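Side-chain contact in B-agarase (Saccharophagus degradans, PDB 4BQ2), which hydrolyses beta-linkages of agarose as a family 50 glycoside hydrolase, probably releasing short products from the chain ends in exo fashion: residues A470-V473 with S474-K478. Numbering follows the deposited sequence.
Sequences ARVV and SEEIK
Arg-471 and Glu-475, one helical turn apart near the C-terminal end of helix 460-477, run side by side and point the same way, with carboxylate and guanidinium linked mainly through water. Followed outward, the CB of Glu-475 packs on backbone oxygens, 3.4 Å from Val-472 O and slightly farther from Arg-471 O. With CG anti to the backbone N (chi1 -175°) and the chain extended beyond it, the carboxylate is carried out beside the arginine. There OE2 lies at the edge of the guanidinium, near its plane, but 4.0 Å from Arg-471 NH1, a long salt bridge. With the planes 87° apart as well, this is not the coplanar two-bond pairing of a guanidinium with a carboxylate. Two waters fill in: one donates to Glu-475 OE1 and accepts from Arg-471 NH2, the other donates to Glu-475 OE2 at 2.6 Å and accepts from Arg-471 NH1. A bend at chi3 of Arg-471 turns the guanidinium, whose NH2 also forms a salt bridge with Glu-468. On the buried side, in the conformer given, Ile-477 CG1 lies 3.7 Å from Val-473 CG1, and both side chains touch Ala-433 of strand 431-435. Underneath runs regular alpha-helical bonding: Ser-474 N to Ala-470 O, Glu-475 N to Arg-471 O, Glu-476 N to Val-472 O and Ile-477 N to Val-473 O. In the conformer given, Ser-474 OG hydrogen-bonds to Tyr-593 O, linking this turn to the end of helix 565-593. The helix stops at Lys-478, which has positive phi. This end of the helix is two-sided: Val-473 and Ile-477 pack on strand 431-435, while on a more exposed side the i to i+4 ion pair, largely water-mediated, probably contributes a modest, screened attraction, with Arg-471 shared between two glutamates.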
# COMPACT_ATOMS: atom_id res chain seq x y z
N ALA A 470 22.77 5.91 6.09
CA ALA A 470 23.51 4.67 5.79
C ALA A 470 24.41 4.29 6.97
O ALA A 470 24.58 3.10 7.27
CB ALA A 470 24.36 4.88 4.51
N ARG A 471 25.01 5.28 7.63
CA ARG A 471 25.81 5.00 8.82
C ARG A 471 25.03 4.23 9.86
O ARG A 471 25.53 3.22 10.38
CB ARG A 471 26.39 6.29 9.43
CG ARG A 471 27.36 6.01 10.57
CD ARG A 471 27.76 7.30 11.31
NE ARG A 471 26.65 7.73 12.14
CZ ARG A 471 26.32 7.16 13.30
NH1 ARG A 471 27.05 6.17 13.80
NH2 ARG A 471 25.28 7.59 13.96
N VAL A 472 23.80 4.68 10.15
CA VAL A 472 22.98 4.02 11.17
C VAL A 472 22.61 2.58 10.75
O VAL A 472 22.78 1.62 11.51
CB VAL A 472 21.71 4.83 11.49
CG1 VAL A 472 20.77 4.04 12.42
CG2 VAL A 472 22.09 6.10 12.26
N VAL A 473 22.11 2.42 9.52
CA VAL A 473 21.85 1.06 8.99
C VAL A 473 23.09 0.14 9.11
O VAL A 473 22.97 -1.02 9.48
CB VAL A 473 21.40 1.09 7.51
CG1 VAL A 473 21.16 -0.34 7.03
CG2 VAL A 473 20.14 1.96 7.31
N SER A 474 24.28 0.65 8.76
CA SER A 474 25.49 -0.16 8.81
C SER A 474 25.80 -0.61 10.25
O SER A 474 26.20 -1.76 10.50
CB SER A 474 26.70 0.56 8.21
OG SER A 474 27.86 -0.26 8.36
N GLU A 475 25.60 0.31 11.19
CA GLU A 475 25.75 -0.01 12.61
C GLU A 475 24.79 -1.14 13.07
O GLU A 475 25.16 -2.01 13.88
CB GLU A 475 25.51 1.26 13.42
CG GLU A 475 25.74 1.14 14.89
CD GLU A 475 25.62 2.50 15.52
OE1 GLU A 475 24.56 3.13 15.37
OE2 GLU A 475 26.61 2.97 16.10
N GLU A 476 23.56 -1.11 12.52
CA GLU A 476 22.58 -2.15 12.77
C GLU A 476 22.88 -3.53 12.19
O GLU A 476 22.64 -4.53 12.86
CB GLU A 476 21.19 -1.75 12.23
CG GLU A 476 20.63 -0.50 12.86
CD GLU A 476 19.25 -0.13 12.36
OE1 GLU A 476 19.01 -0.10 11.16
OE2 GLU A 476 18.40 0.17 13.22
N ILE A 477 23.37 -3.51 10.95
CA ILE A 477 23.62 -4.65 10.06
C ILE A 477 24.87 -5.43 10.45
O ILE A 477 24.96 -6.65 10.27
CB ILE A 477 23.87 -4.10 8.63
CG1 ILE A 477 22.57 -3.57 8.04
CG2 ILE A 477 24.51 -5.13 7.72
CD1 ILE A 477 21.41 -4.51 8.20
N LYS A 478 25.82 -4.68 10.99
CA LYS A 478 27.18 -5.21 11.38
C LYS A 478 27.83 -6.03 10.28
O LYS A 478 28.41 -7.12 10.53
CB LYS A 478 27.11 -6.02 12.69
CG LYS A 478 26.53 -5.26 13.88
CD LYS A 478 26.58 -6.14 15.14
CE LYS A 478 25.91 -5.46 16.33
NZ LYS A 478 26.96 -4.72 17.08
O HOH W 1 24.08 5.65 16.24
O HOH W 2 26.93 5.43 16.71